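Local coordinates for VC0179-like protein (PDB 4XJ6) that probably synthesises cyclic GMP-AMP and related cyclic dinucleotides as a magnesium-dependent bacterial nucleotidyltransferase homologous to cyclic GMP-AMP synthase, at residues A[3-6]-A[7-10]. Sequence-based numbering, arbitrary orientation.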
ATOM      1  N   TRP A   3     -21.219   4.222 -28.683  1.00 26.87           N
ATOM      2  CA  TRP A   3     -19.821   4.635 -28.716  1.00 30.35           C
ATOM      3  C   TRP A   3     -18.874   3.571 -28.178  1.00 30.41           C
ATOM      4  O   TRP A   3     -19.172   2.891 -27.198  1.00 25.27           O
ATOM      5  CB  TRP A   3     -19.627   5.926 -27.921  1.00 25.46           C
ATOM      6  CG  TRP A   3     -20.395   7.093 -28.457  1.00 26.41           C
ATOM      7  CD1 TRP A   3     -21.481   7.687 -27.888  1.00 27.64           C
ATOM      8  CD2 TRP A   3     -20.133   7.811 -29.668  1.00 26.59           C
ATOM      9  NE1 TRP A   3     -21.913   8.727 -28.667  1.00 28.57           N
ATOM     10  CE2 TRP A   3     -21.105   8.825 -29.767  1.00 27.91           C
ATOM     11  CE3 TRP A   3     -19.175   7.691 -30.679  1.00 31.76           C
ATOM     12  CZ2 TRP A   3     -21.144   9.719 -30.835  1.00 28.64           C
ATOM     13  CZ3 TRP A   3     -19.215   8.578 -31.742  1.00 33.12           C
ATOM     14  CH2 TRP A   3     -20.193   9.580 -31.812  1.00 31.87           C
ATOM     15  N   ASP A   4     -17.726   3.439 -28.834  1.00 30.29           N
ATOM     16  CA  ASP A   4     -16.656   2.568 -28.364  1.00 31.05           C
ATOM     17  C   ASP A   4     -15.658   3.401 -27.566  1.00 31.79           C
ATOM     18  O   ASP A   4     -15.344   4.530 -27.941  1.00 34.04           O
ATOM     19  CB  ASP A   4     -15.974   1.864 -29.543  1.00 35.73           C
ATOM     20  CG  ASP A   4     -14.816   0.981 -29.114  1.00 39.51           C
ATOM     21  OD1 ASP A   4     -14.772   0.562 -27.939  1.00 43.86           O
ATOM     22  OD2 ASP A   4     -13.948   0.697 -29.963  1.00 42.94           O
ATOM     23  N   PHE A   5     -15.172   2.847 -26.459  1.00 27.15           N
ATOM     24  CA  PHE A   5     -14.291   3.589 -25.561  1.00 27.43           C
ATOM     25  C   PHE A   5     -12.897   2.972 -25.446  1.00 26.09           C
ATOM     26  O   PHE A   5     -12.131   3.331 -24.553  1.00 25.65           O
ATOM     27  CB  PHE A   5     -14.925   3.697 -24.168  1.00 27.71           C
ATOM     28  CG  PHE A   5     -16.067   4.671 -24.094  1.00 31.93           C
ATOM     29  CD1 PHE A   5     -15.826   6.025 -23.932  1.00 31.51           C
ATOM     30  CD2 PHE A   5     -17.380   4.235 -24.180  1.00 36.27           C
ATOM     31  CE1 PHE A   5     -16.870   6.927 -23.864  1.00 35.34           C
ATOM     32  CE2 PHE A   5     -18.429   5.134 -24.111  1.00 38.23           C
ATOM     33  CZ  PHE A   5     -18.172   6.482 -23.952  1.00 37.23           C
ATOM     34  N   ASN A   6     -12.567   2.054 -26.351  1.00 22.17           N
ATOM     35  CA  ASN A   6     -11.276   1.368 -26.317  1.00 23.16           C
ATOM     36  C   ASN A   6     -10.081   2.317 -26.403  1.00 22.18           C
ATOM     37  O   ASN A   6      -9.054   2.097 -25.754  1.00 22.69           O
ATOM     38  CB  ASN A   6     -11.198   0.339 -27.445  1.00 25.28           C
ATOM     39  CG  ASN A   6     -11.988  -0.919 -27.140  1.00 38.82           C
ATOM     40  OD1 ASN A   6     -12.147  -1.300 -25.982  1.00 42.05           O
ATOM     41  ND2 ASN A   6     -12.486  -1.572 -28.185  1.00 42.50           N
ATOM     42  N   ASN A   7     -10.217   3.369 -27.201  1.00 25.33           N
ATOM     43  CA  ASN A   7      -9.166   4.375 -27.319  1.00 30.33           C
ATOM     44  C   ASN A   7      -9.198   5.373 -26.165  1.00 30.36           C
ATOM     45  O   ASN A   7      -8.160   5.901 -25.769  1.00 32.97           O
ATOM     46  CB  ASN A   7      -9.267   5.109 -28.658  1.00 37.19           C
ATOM     47  CG  ASN A   7      -8.482   4.419 -29.760  1.00 44.19           C
ATOM     48  OD1 ASN A   7      -7.282   4.645 -29.918  1.00 49.32           O
ATOM     49  ND2 ASN A   7      -9.157   3.569 -30.524  1.00 47.60           N
ATOM     50  N   TYR A   8     -10.391   5.630 -25.634  1.00 29.20           N
ATOM     51  CA  TYR A   8     -10.533   6.432 -24.424  1.00 24.84           C
ATOM     52  C   TYR A   8      -9.704   5.803 -23.315  1.00 21.98           C
ATOM     53  O   TYR A   8      -9.011   6.493 -22.569  1.00 28.70           O
ATOM     54  CB  TYR A   8     -12.006   6.533 -24.012  1.00 20.81           C
ATOM     55  CG  TYR A   8     -12.239   7.060 -22.608  1.00 27.82           C
ATOM     56  CD1 TYR A   8     -12.436   8.415 -22.376  1.00 26.91           C
ATOM     57  CD2 TYR A   8     -12.274   6.198 -21.517  1.00 23.65           C
ATOM     58  CE1 TYR A   8     -12.653   8.900 -21.098  1.00 25.52           C
ATOM     59  CE2 TYR A   8     -12.488   6.674 -20.235  1.00 22.55           C
ATOM     60  CZ  TYR A   8     -12.677   8.027 -20.032  1.00 24.96           C
ATOM     61  OH  TYR A   8     -12.894   8.510 -18.761  1.00 28.37           O
ATOM     62  N   TYR A   9      -9.770   4.479 -23.232  1.00 21.16           N
ATOM     63  CA  TYR A   9      -9.096   3.731 -22.179  1.00 22.80           C
ATOM     64  C   TYR A   9      -7.587   3.588 -22.393  1.00 26.47           C
ATOM     65  O   TYR A   9      -6.802   3.791 -21.464  1.00 28.25           O
ATOM     66  CB  TYR A   9      -9.714   2.332 -22.045  1.00 21.19           C
ATOM     67  CG  TYR A   9     -11.057   2.298 -21.344  1.00 21.11           C
ATOM     68  CD1 TYR A   9     -11.193   2.750 -20.037  1.00 21.74           C
ATOM     69  CD2 TYR A   9     -12.180   1.780 -21.977  1.00 21.22           C
ATOM     70  CE1 TYR A   9     -12.410   2.710 -19.390  1.00 21.65           C
ATOM     71  CE2 TYR A   9     -13.407   1.736 -21.337  1.00 22.43           C
ATOM     72  CZ  TYR A   9     -13.515   2.201 -20.042  1.00 23.23           C
ATOM     73  OH  TYR A   9     -14.725   2.163 -19.390  1.00 26.21           O
ATOM     74  N   SER A  10      -7.183   3.243 -23.612  1.00 27.22           N
ATOM     75  CA  SER A  10      -5.840   2.714 -23.835  1.00 28.97           C
ATOM     76  C   SER A  10      -4.944   3.485 -24.806  1.00 31.41           C
ATOM     77  O   SER A  10      -3.815   3.062 -25.053  1.00 35.17           O
ATOM     78  CB  SER A  10      -5.949   1.273 -24.328  1.00 31.38           C
ATOM     79  OG  SER A  10      -6.598   1.236 -25.585  1.00 38.16           O
TER
HETATM   80  O   HOH W   1     -12.699   5.265 -27.813  1.00 35.62           O
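Phe-5 and Tyr-8 make a local edge-to-face aromatic contact across the N-terminal start of helix 6-10, where the chain leaves strand 3-4. The evidence is a centroid separation of 5.7 Å with ring planes at 85°, the edge of Phe-5 being turned to the face of Tyr-8. Phe-5 CD1 lies 3.9 Å from Tyr-8 CB, which sits at the edge of the phenyl ring, in its plane. With CG anti to the backbone N (chi1 166°), the Tyr-8 ring presents its face to the Phe-5 edge. Its OH is hydrogen-bonded to Asn-390 OD1. Tyr-9 turns back beside Phe-5, bringing CE2 to 3.8 Å from Phe-5 CB, and its ring stacks with Phe-281.

The backbone evidence is helical: Tyr-9 N donates to Phe-5 O at 2.9 Å, with the C=O...N angle at 160°. One residue on, Asn-6 O is gripped twice, by Ser-10 N at 3.1 Å and Ser-10 OG at 2.6 Å, from opposite faces of its carbonyl plane. A water bridges Asp-4 O and Tyr-8 N. Asp-4 OD1 accepts from Asn-6 N at 3.1 Å, met from above the carboxylate plane, and is also hydrogen-bonded to Thr-319 OG1.

Phe-5 touches helices 382-393 and 357-377, Tyr-8 touches 382-393, and Tyr-9 touches 318-335 and 357-377. The whole is a helix start with Phe-5 at the N-cap and an Asx turn running from Asp-4 to Asn-6 across it.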